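Long-range contacts in protein yjcS (Bacillus subtilis, PDB 1Q8B), which is of unknown function but belongs to the antibiotic biosynthesis monooxygenase family of dimeric alpha/beta barrel proteins and may be an enzyme: residues H14-C19 and E96-S101; K36-E41 and K82-V87; T50-P55 and M64-W69. All blocks are in the same frame, centred on the assembly; numbering follows the deposited sequence.

Interaction 1. Residues H14-C19 and E96-S101; sequences HYITAC and EWLMKS
The indole of Trp97 lies with one face against Cys19: Cys19 CB sits over the five-membered ring, 3.4 Å from its centroid and displaced toward the rim, in a CH-pi contact. Cys19 SG approaches the same ring obliquely, 4.5 Å from the centroid. Trp97 CG stands between its own backbone N and carbonyl carbon (chi1 60°). The six-membered part of the indole lies beside Thr17, CH2 coming 3.9 Å from Thr17 CG2. The imidazole of His14 is met at its edge instead. Lys100 CE lies in the ring plane and Lys100 NZ is 3.0 Å from His14 CE1, a close approach at the ring edge that is not a hydrogen bond, while Lys100 CG packs 3.8 Å from Ile16 CG1. The two segments are antiparallel neighbours, first and last strands of a ferredoxin-like sheet, and strand 93-103 is outermost within the chain. Paired backbone bonds join Tyr15 to Ser101 and Thr17 to Met99, a selenomethionine. At Cys19 the pattern changes to a classic beta bulge: its carbonyl O takes a bond from Glu96 N at 2.9 Å and a weak, longer one from Trp97 N. Leu98 shares a face of the sheet with Ile16 and Ala18, its CG 4.0 Å from Ile16 CG2. Ile16 and His14 both meet Val75 of helix 72-78.

Interaction 2. Residues K36-E41 and K82-V87; sequences KKLEEE and KHTIDV
His83 carries its CG between the backbone N and the carbonyl carbon (chi1 55°), the crowded position, and in this setting one face of the imidazole lies against Glu41. Leu38 CG stands anti to its backbone N (chi1 173°), and of its two methyls CD1 comes to the edge of the same ring. Glu41 touches the ring with CB, 3.7 Å from the centroid and offset toward the rim, a CH-pi contact made by the aliphatic root of an acidic side chain. Leu38 CD1 is 3.9 Å from His83 CD2 and 3.6 Å from His83 O, reaching the backbone of the facing helix as well as its side chain. Helices 28-42 and 82-88 run nearly antiparallel here, their axes 9.6 Å apart, within the ferredoxin-like alpha/beta fold; helix 28-42 leads into strand 48-55, helix 82-88 into strand 93-103. Farther along, Leu38 CB packs against Val87 CG2 at 4.0 Å. Polar ends turn to other partners: Glu41 OE2 forms a salt bridge with Lys44, Thr84 OG1 bonds to the carbonyl O of His78, and His83 NE2 bonds to Glu45 OE1, which helps set the turn of the imidazole. A water 2.9 Å from His83 ND1 also lies near Glu41 OE1, though that second approach is so short that it is doubtful.

Interaction 3. Residues T50-P55 and M64-W69; sequences TFHAYP and MLWEIW
Thr50-Pro55 and Met64-Trp69 pair as the two antiparallel strands of a beta hairpin at one side of the sheet, with strand 48-55 outermost within the chain. Six backbone hydrogen bonds hold them, two at each of the pairs Thr50-Ile68, His52-Trp66 and Tyr54-Met64; the shortest is Met64 N to Tyr54 O, 2.7 Å. His52, Tyr54 and Trp66 form an aromatic cluster on one face. Tyr54 points an edge at the face of Trp66, CE2 3.7 Å from Trp66 CZ2 and the planes at 70°, while selenomethionine Met64 lays CB over a face of the tyrosine, 3.9 Å from its centroid. Tyr54 CG stands between its backbone N and carbonyl carbon, chi1 79°, with the ring beside Met64. These are the second and third strands of the ferredoxin-like beta-alpha-beta-beta-alpha-beta topology; on the opposite face Phe51 touches Glu39 and Thr42 of helix 28-42, and Trp69 touches helix 72-78. There Phe51 and Glu67 lie side by side, ring and carboxylate 30° apart, with Phe51 CE1 3.3 Å from Glu67 OE2. The other oxygen of this buried carboxylate, OE1, accepts Trp69 NE1 at 3.0 Å through its anti lone pair, in the plane of the indole. Next to Phe51, Ala53 CB and Leu65 CD2 are pressed to 3.5 Å, tight for two carbons. Polar side chains of helix 28-42 bond to the outer edge of strand 48-55, Glu39 to Ala53 N and Lys36 to Ala53 O; Glu39 also bonds to the His52 side chain at ND1.

Interactions 1 and 3 belong to one sheet: strands 13-22 and 62-69 lie side by side, and His14 O to Trp69 N, 2.7 Å, is a probable hydrogen bond between them. Interaction 3 sits nearer the chain centre and buries more of its side chains; interaction 1, at the other edge of the sheet, has a largely exposed outer strand. Both rest on regular backbone bonding with aromatic groups laid alongside. Interaction 2 instead joins two helices through a small, partly buried side-chain contact, Leu38 and Thr84 buried and none of its touching residues fully exposed. It lies across the chain's centre from interaction 1 and reaches interaction 3 through polar links from helix 28-42 to strand 48-55.

Interaction 1. Residues H14-C19 and E96-S101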
loop_
_atom_site.group_PDB
_atom_site.type_symbol
_atom_site.label_atom_id
_atom_site.label_comp_id
_atom_site.label_asym_id
_atom_site.label_seq_id
_atom_site.Cartn_x
_atom_site.Cartn_y
_atom_site.Cartn_z
ATOM N N HIS A 14 -8.556 11.187 -8.161
ATOM C CA HIS A 14 -8.731 9.810 -8.584
ATOM C C HIS A 14 -9.911 9.217 -7.837
ATOM O O HIS A 14 -9.847 9.000 -6.623
ATOM C CB HIS A 14 -7.472 8.996 -8.295
ATOM C CG HIS A 14 -7.471 7.644 -8.935
ATOM N ND1 HIS A 14 -7.595 6.475 -8.214
ATOM C CD2 HIS A 14 -7.358 7.273 -10.234
ATOM C CE1 HIS A 14 -7.554 5.443 -9.039
ATOM N NE2 HIS A 14 -7.410 5.900 -10.271
ATOM N N TYR A 15 -10.988 8.967 -8.581
ATOM C CA TYR A 15 -12.224 8.406 -8.039
ATOM C C TYR A 15 -12.332 6.893 -8.161
ATOM O O TYR A 15 -11.997 6.309 -9.197
ATOM C CB TYR A 15 -13.445 8.990 -8.755
ATOM C CG TYR A 15 -13.927 10.335 -8.270
ATOM C CD1 TYR A 15 -13.292 11.511 -8.666
ATOM C CD2 TYR A 15 -15.072 10.434 -7.472
ATOM C CE1 TYR A 15 -13.793 12.754 -8.288
ATOM C CE2 TYR A 15 -15.579 11.668 -7.087
ATOM C CZ TYR A 15 -14.940 12.821 -7.499
ATOM O OH TYR A 15 -15.447 14.042 -7.128
ATOM N N ILE A 16 -12.837 6.265 -7.107
ATOM C CA ILE A 16 -13.036 4.829 -7.123
ATOM C C ILE A 16 -14.344 4.440 -6.456
ATOM O O ILE A 16 -14.656 4.908 -5.362
ATOM C CB ILE A 16 -11.907 4.066 -6.395
ATOM C CG1 ILE A 16 -10.590 4.194 -7.166
ATOM C CG2 ILE A 16 -12.285 2.585 -6.274
ATOM C CD1 ILE A 16 -9.444 3.419 -6.542
ATOM N N THR A 17 -15.117 3.602 -7.142
ATOM C CA THR A 17 -16.358 3.072 -6.592
ATOM C C THR A 17 -16.168 1.574 -6.715
ATOM O O THR A 17 -15.865 1.067 -7.796
ATOM C CB THR A 17 -17.602 3.489 -7.394
ATOM O OG1 THR A 17 -17.772 4.902 -7.290
ATOM C CG2 THR A 17 -18.855 2.802 -6.839
ATOM N N ALA A 18 -16.326 0.863 -5.608
ATOM C CA ALA A 18 -16.137 -0.572 -5.641
ATOM C C ALA A 18 -17.195 -1.289 -4.831
ATOM O O ALA A 18 -17.726 -0.755 -3.859
ATOM C CB ALA A 18 -14.750 -0.921 -5.111
ATOM N N CYS A 19 -17.504 -2.505 -5.252
ATOM C CA CYS A 19 -18.471 -3.325 -4.556
ATOM C C CYS A 19 -17.710 -4.548 -4.104
ATOM O O CYS A 19 -17.108 -5.243 -4.924
ATOM C CB CYS A 19 -19.606 -3.753 -5.485
ATOM S SG CYS A 19 -20.861 -4.771 -4.645
ATOM N N GLU A 96 -15.731 -7.542 -6.117
ATOM C CA GLU A 96 -16.581 -8.130 -7.143
ATOM C C GLU A 96 -16.449 -7.283 -8.407
ATOM O O GLU A 96 -16.280 -7.810 -9.505
ATOM C CB GLU A 96 -18.036 -8.173 -6.676
ATOM C CG GLU A 96 -18.906 -9.076 -7.525
ATOM C CD GLU A 96 -20.303 -9.234 -6.967
ATOM O OE1 GLU A 96 -21.111 -8.285 -7.087
ATOM O OE2 GLU A 96 -20.591 -10.310 -6.401
ATOM N N TRP A 97 -16.542 -5.967 -8.253
ATOM C CA TRP A 97 -16.364 -5.071 -9.387
ATOM C C TRP A 97 -15.817 -3.734 -8.905
ATOM O O TRP A 97 -15.997 -3.357 -7.748
ATOM C CB TRP A 97 -17.665 -4.883 -10.189
ATOM C CG TRP A 97 -18.827 -4.308 -9.446
ATOM C CD1 TRP A 97 -19.876 -4.997 -8.899
ATOM C CD2 TRP A 97 -19.085 -2.921 -9.200
ATOM N NE1 TRP A 97 -20.776 -4.119 -8.332
ATOM C CE2 TRP A 97 -20.313 -2.840 -8.504
ATOM C CE3 TRP A 97 -18.397 -1.737 -9.504
ATOM C CZ2 TRP A 97 -20.868 -1.619 -8.102
ATOM C CZ3 TRP A 97 -18.946 -0.525 -9.107
ATOM C CH2 TRP A 97 -20.174 -0.475 -8.411
ATOM N N LEU A 98 -15.129 -3.032 -9.798
ATOM C CA LEU A 98 -14.534 -1.759 -9.452
ATOM C C LEU A 98 -14.368 -0.850 -10.662
ATOM O O LEU A 98 -13.985 -1.293 -11.740
ATOM C CB LEU A 98 -13.175 -2.006 -8.782
ATOM C CG LEU A 98 -12.318 -0.806 -8.371
ATOM C CD1 LEU A 98 -11.299 -1.249 -7.338
ATOM C CD2 LEU A 98 -11.628 -0.200 -9.594
HETATM N N MSE A 99 -14.664 0.432 -10.474
HETATM C CA MSE A 99 -14.523 1.400 -11.546
HETATM C C MSE A 99 -13.721 2.612 -11.079
HETATM O O MSE A 99 -14.076 3.287 -10.109
HETATM C CB MSE A 99 -15.902 1.807 -12.066
HETATM C CG MSE A 99 -16.610 0.655 -12.768
HETATM SE SE MSE A 99 -18.457 0.996 -13.225
HETATM C CE MSE A 99 -18.171 1.838 -14.954
ATOM N N LYS A 100 -12.624 2.854 -11.789
ATOM C CA LYS A 100 -11.697 3.945 -11.511
ATOM C C LYS A 100 -11.884 5.066 -12.524
ATOM O O LYS A 100 -12.284 4.823 -13.664
ATOM C CB LYS A 100 -10.251 3.441 -11.606
ATOM C CG LYS A 100 -9.773 2.567 -10.449
ATOM C CD LYS A 100 -8.399 1.933 -10.760
ATOM C CE LYS A 100 -7.609 1.531 -9.498
ATOM N NZ LYS A 100 -6.654 2.608 -9.064
ATOM N N SER A 101 -11.577 6.292 -12.114
ATOM C CA SER A 101 -11.697 7.437 -13.005
ATOM C C SER A 101 -10.919 8.642 -12.506
ATOM O O SER A 101 -10.919 8.952 -11.319
ATOM C CB SER A 101 -13.166 7.828 -13.185
ATOM O OG SER A 101 -13.288 8.955 -14.040
HETATM O O HOH W 1 -14.535 5.729 -10.465
#

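Interaction 2. Residues K36-E41 and K82-V87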
loop_
_atom_site.group_PDB
_atom_site.type_symbol
_atom_site.label_atom_id
_atom_site.label_comp_id
_atom_site.label_asym_id
_atom_site.label_seq_id
_atom_site.Cartn_x
_atom_site.Cartn_y
_atom_site.Cartn_z
ATOM N N LYS A 36 -15.591 0.304 9.563
ATOM C CA LYS A 36 -15.716 1.650 10.098
ATOM C C LYS A 36 -14.392 2.083 10.709
ATOM O O LYS A 36 -14.003 3.242 10.600
ATOM C CB LYS A 36 -16.842 1.715 11.127
ATOM C CG LYS A 36 -18.217 1.668 10.474
ATOM C CD LYS A 36 -18.359 2.810 9.468
ATOM C CE LYS A 36 -19.553 2.642 8.546
ATOM N NZ LYS A 36 -19.583 3.763 7.559
ATOM N N LYS A 37 -13.684 1.153 11.343
ATOM C CA LYS A 37 -12.391 1.494 11.921
ATOM C C LYS A 37 -11.437 1.809 10.777
ATOM O O LYS A 37 -10.659 2.768 10.846
ATOM C CB LYS A 37 -11.845 0.340 12.759
ATOM C CG LYS A 37 -12.701 0.005 13.981
ATOM C CD LYS A 37 -11.914 -0.767 15.034
ATOM C CE LYS A 37 -11.289 -2.028 14.456
ATOM N NZ LYS A 37 -10.380 -2.704 15.434
ATOM N N LEU A 38 -11.502 0.999 9.720
ATOM C CA LEU A 38 -10.656 1.210 8.546
ATOM C C LEU A 38 -10.975 2.565 7.929
ATOM O O LEU A 38 -10.073 3.317 7.573
ATOM C CB LEU A 38 -10.889 0.113 7.505
ATOM C CG LEU A 38 -10.169 0.326 6.169
ATOM C CD1 LEU A 38 -8.659 0.319 6.383
ATOM C CD2 LEU A 38 -10.581 -0.763 5.195
ATOM N N GLU A 39 -12.268 2.867 7.812
ATOM C CA GLU A 39 -12.711 4.133 7.247
ATOM C C GLU A 39 -12.154 5.300 8.046
ATOM O O GLU A 39 -11.695 6.297 7.483
ATOM C CB GLU A 39 -14.244 4.210 7.226
ATOM C CG GLU A 39 -14.768 5.615 6.956
ATOM C CD GLU A 39 -16.241 5.659 6.582
ATOM O OE1 GLU A 39 -16.801 6.775 6.521
ATOM O OE2 GLU A 39 -16.838 4.590 6.336
ATOM N N GLU A 40 -12.187 5.171 9.365
ATOM C CA GLU A 40 -11.693 6.231 10.225
ATOM C C GLU A 40 -10.205 6.492 10.029
ATOM O O GLU A 40 -9.771 7.644 9.956
ATOM C CB GLU A 40 -11.961 5.894 11.686
ATOM C CG GLU A 40 -11.749 7.082 12.590
ATOM C CD GLU A 40 -11.921 6.734 14.043
ATOM O OE1 GLU A 40 -12.991 6.184 14.396
ATOM O OE2 GLU A 40 -10.985 7.016 14.827
ATOM N N GLU A 41 -9.424 5.423 9.938
ATOM C CA GLU A 41 -7.987 5.559 9.759
ATOM C C GLU A 41 -7.559 5.981 8.349
ATOM O O GLU A 41 -6.620 6.767 8.204
ATOM C CB GLU A 41 -7.274 4.255 10.157
ATOM C CG GLU A 41 -7.226 4.013 11.664
ATOM C CD GLU A 41 -6.677 5.218 12.430
ATOM O OE1 GLU A 41 -5.466 5.514 12.303
ATOM O OE2 GLU A 41 -7.466 5.877 13.151
ATOM N N LYS A 82 -0.622 -0.210 7.680
ATOM C CA LYS A 82 -0.929 -1.343 8.538
ATOM C C LYS A 82 -2.423 -1.475 8.825
ATOM O O LYS A 82 -2.930 -2.587 8.936
ATOM C CB LYS A 82 -0.175 -1.237 9.864
ATOM C CG LYS A 82 -0.526 -2.363 10.823
ATOM C CD LYS A 82 0.040 -2.160 12.219
ATOM C CE LYS A 82 -0.342 -3.336 13.112
ATOM N NZ LYS A 82 0.157 -4.617 12.510
ATOM N N HIS A 83 -3.129 -0.351 8.954
ATOM C CA HIS A 83 -4.563 -0.417 9.235
ATOM C C HIS A 83 -5.319 -1.049 8.075
ATOM O O HIS A 83 -6.365 -1.671 8.265
ATOM C CB HIS A 83 -5.150 0.971 9.575
ATOM C CG HIS A 83 -4.906 2.026 8.538
ATOM N ND1 HIS A 83 -4.082 3.109 8.761
ATOM C CD2 HIS A 83 -5.411 2.191 7.292
ATOM C CE1 HIS A 83 -4.089 3.895 7.699
ATOM N NE2 HIS A 83 -4.888 3.359 6.793
ATOM N N THR A 84 -4.778 -0.907 6.872
ATOM C CA THR A 84 -5.400 -1.499 5.701
ATOM C C THR A 84 -5.083 -2.990 5.678
ATOM O O THR A 84 -5.979 -3.821 5.549
ATOM C CB THR A 84 -4.874 -0.859 4.418
ATOM O OG1 THR A 84 -5.146 0.546 4.446
ATOM C CG2 THR A 84 -5.548 -1.471 3.209
ATOM N N ILE A 85 -3.807 -3.331 5.825
ATOM C CA ILE A 85 -3.383 -4.729 5.813
ATOM C C ILE A 85 -4.044 -5.546 6.928
ATOM O O ILE A 85 -4.327 -6.733 6.749
ATOM C CB ILE A 85 -1.845 -4.831 5.926
ATOM C CG1 ILE A 85 -1.201 -4.195 4.694
ATOM C CG2 ILE A 85 -1.421 -6.282 6.049
ATOM C CD1 ILE A 85 0.300 -4.013 4.807
ATOM N N ASP A 86 -4.298 -4.916 8.072
ATOM C CA ASP A 86 -4.943 -5.603 9.189
ATOM C C ASP A 86 -6.312 -6.163 8.788
ATOM O O ASP A 86 -6.657 -7.290 9.135
ATOM C CB ASP A 86 -5.108 -4.648 10.373
ATOM C CG ASP A 86 -3.834 -4.492 11.188
ATOM O OD1 ASP A 86 -3.789 -3.584 12.049
ATOM O OD2 ASP A 86 -2.887 -5.285 10.975
ATOM N N VAL A 87 -7.094 -5.372 8.063
ATOM C CA VAL A 87 -8.414 -5.812 7.617
ATOM C C VAL A 87 -8.250 -6.878 6.531
ATOM O O VAL A 87 -8.981 -7.867 6.480
ATOM C CB VAL A 87 -9.227 -4.626 7.040
ATOM C CG1 VAL A 87 -10.582 -5.110 6.529
ATOM C CG2 VAL A 87 -9.410 -3.563 8.103
HETATM O O HOH W 2 -3.740 4.050 11.439
#

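Interaction 3. Residues T50-P55 and M64-W69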
loop_
_atom_site.group_PDB
_atom_site.type_symbol
_atom_site.label_atom_id
_atom_site.label_comp_id
_atom_site.label_asym_id
_atom_site.label_seq_id
_atom_site.Cartn_x
_atom_site.Cartn_y
_atom_site.Cartn_z
ATOM N N THR A 50 -11.565 11.338 0.286
ATOM C CA THR A 50 -12.721 10.745 0.952
ATOM C C THR A 50 -12.693 9.218 0.851
ATOM O O THR A 50 -12.164 8.650 -0.103
ATOM C CB THR A 50 -14.090 11.249 0.373
ATOM O OG1 THR A 50 -14.271 10.749 -0.954
ATOM C CG2 THR A 50 -14.149 12.756 0.341
ATOM N N PHE A 51 -13.247 8.564 1.862
ATOM C CA PHE A 51 -13.339 7.115 1.901
ATOM C C PHE A 51 -14.542 6.808 2.773
ATOM O O PHE A 51 -14.603 7.235 3.926
ATOM C CB PHE A 51 -12.092 6.486 2.528
ATOM C CG PHE A 51 -12.071 4.974 2.459
ATOM C CD1 PHE A 51 -11.410 4.316 1.425
ATOM C CD2 PHE A 51 -12.727 4.208 3.425
ATOM C CE1 PHE A 51 -11.397 2.917 1.354
ATOM C CE2 PHE A 51 -12.722 2.809 3.363
ATOM C CZ PHE A 51 -12.055 2.162 2.326
ATOM N N HIS A 52 -15.505 6.080 2.224
ATOM C CA HIS A 52 -16.701 5.736 2.977
ATOM C C HIS A 52 -17.153 4.333 2.606
ATOM O O HIS A 52 -17.197 3.974 1.431
ATOM C CB HIS A 52 -17.813 6.752 2.683
ATOM C CG HIS A 52 -19.049 6.565 3.511
ATOM N ND1 HIS A 52 -19.029 6.560 4.889
ATOM C CD2 HIS A 52 -20.345 6.394 3.152
ATOM C CE1 HIS A 52 -20.258 6.394 5.343
ATOM N NE2 HIS A 52 -21.076 6.291 4.311
ATOM N N ALA A 53 -17.480 3.543 3.618
ATOM C CA ALA A 53 -17.923 2.175 3.407
ATOM C C ALA A 53 -19.315 1.985 4.007
ATOM O O ALA A 53 -19.613 2.534 5.069
ATOM C CB ALA A 53 -16.939 1.204 4.058
ATOM N N TYR A 54 -20.166 1.222 3.322
ATOM C CA TYR A 54 -21.502 0.963 3.828
ATOM C C TYR A 54 -22.020 -0.339 3.230
ATOM O O TYR A 54 -21.658 -0.716 2.115
ATOM C CB TYR A 54 -22.436 2.141 3.518
ATOM C CG TYR A 54 -22.960 2.189 2.110
ATOM C CD1 TYR A 54 -24.086 1.451 1.737
ATOM C CD2 TYR A 54 -22.341 2.984 1.150
ATOM C CE1 TYR A 54 -24.588 1.506 0.433
ATOM C CE2 TYR A 54 -22.828 3.048 -0.147
ATOM C CZ TYR A 54 -23.952 2.307 -0.504
ATOM O OH TYR A 54 -24.423 2.370 -1.796
ATOM N N PRO A 55 -22.878 -1.050 3.976
ATOM C CA PRO A 55 -23.434 -2.326 3.512
ATOM C C PRO A 55 -24.671 -2.221 2.639
ATOM O O PRO A 55 -25.509 -1.340 2.839
ATOM C CB PRO A 55 -23.742 -3.046 4.818
ATOM C CG PRO A 55 -24.278 -1.908 5.669
ATOM C CD PRO A 55 -23.318 -0.750 5.356
HETATM N N MSE A 64 -20.275 -1.622 -0.073
HETATM C CA MSE A 64 -19.946 -0.648 -1.099
HETATM C C MSE A 64 -18.907 0.360 -0.623
HETATM O O MSE A 64 -18.939 0.786 0.534
HETATM C CB MSE A 64 -21.205 0.091 -1.529
HETATM C CG MSE A 64 -21.014 0.954 -2.761
HETATM SE SE MSE A 64 -20.967 -0.019 -4.451
HETATM C CE MSE A 64 -22.537 -1.123 -4.203
ATOM N N LEU A 65 -17.991 0.740 -1.517
ATOM C CA LEU A 65 -16.953 1.715 -1.182
ATOM C C LEU A 65 -16.970 2.917 -2.121
ATOM O O LEU A 65 -16.996 2.770 -3.342
ATOM C CB LEU A 65 -15.556 1.073 -1.233
ATOM C CG LEU A 65 -15.220 -0.156 -0.372
ATOM C CD1 LEU A 65 -13.781 -0.588 -0.667
ATOM C CD2 LEU A 65 -15.384 0.162 1.118
ATOM N N TRP A 66 -16.968 4.107 -1.530
ATOM C CA TRP A 66 -16.938 5.368 -2.271
ATOM C C TRP A 66 -15.585 5.955 -1.914
ATOM O O TRP A 66 -15.331 6.220 -0.739
ATOM C CB TRP A 66 -18.033 6.330 -1.792
ATOM C CG TRP A 66 -19.437 5.932 -2.152
ATOM C CD1 TRP A 66 -19.818 5.005 -3.081
ATOM C CD2 TRP A 66 -20.650 6.503 -1.637
ATOM N NE1 TRP A 66 -21.188 4.967 -3.179
ATOM C CE2 TRP A 66 -21.726 5.874 -2.303
ATOM C CE3 TRP A 66 -20.932 7.484 -0.678
ATOM C CZ2 TRP A 66 -23.068 6.194 -2.039
ATOM C CZ3 TRP A 66 -22.270 7.806 -0.416
ATOM C CH2 TRP A 66 -23.318 7.160 -1.097
ATOM N N GLU A 67 -14.724 6.168 -2.905
ATOM C CA GLU A 67 -13.391 6.693 -2.623
ATOM C C GLU A 67 -12.935 7.796 -3.568
ATOM O O GLU A 67 -13.215 7.755 -4.763
ATOM C CB GLU A 67 -12.359 5.562 -2.697
ATOM C CG GLU A 67 -12.661 4.336 -1.841
ATOM C CD GLU A 67 -11.734 3.164 -2.150
ATOM O OE1 GLU A 67 -10.656 3.379 -2.747
ATOM O OE2 GLU A 67 -12.075 2.021 -1.786
ATOM N N ILE A 68 -12.232 8.782 -3.013
ATOM C CA ILE A 68 -11.652 9.870 -3.799
ATOM C C ILE A 68 -10.212 10.032 -3.288
ATOM O O ILE A 68 -9.985 10.178 -2.088
ATOM C CB ILE A 68 -12.392 11.218 -3.619
ATOM C CG1 ILE A 68 -13.860 11.090 -4.025
ATOM C CG2 ILE A 68 -11.746 12.279 -4.505
ATOM C CD1 ILE A 68 -14.621 12.399 -3.912
ATOM N N TRP A 69 -9.242 9.987 -4.195
ATOM C CA TRP A 69 -7.842 10.117 -3.804
ATOM C C TRP A 69 -7.157 11.256 -4.550
ATOM O O TRP A 69 -7.617 11.673 -5.615
ATOM C CB TRP A 69 -7.078 8.821 -4.095
ATOM C CG TRP A 69 -7.707 7.591 -3.532
ATOM C CD1 TRP A 69 -8.649 6.802 -4.133
ATOM C CD2 TRP A 69 -7.434 6.993 -2.259
ATOM N NE1 TRP A 69 -8.975 5.749 -3.313
ATOM C CE2 TRP A 69 -8.245 5.840 -2.157
ATOM C CE3 TRP A 69 -6.579 7.319 -1.193
ATOM C CZ2 TRP A 69 -8.228 5.008 -1.031
ATOM C CZ3 TRP A 69 -6.565 6.490 -0.075
ATOM C CH2 TRP A 69 -7.386 5.349 -0.004
#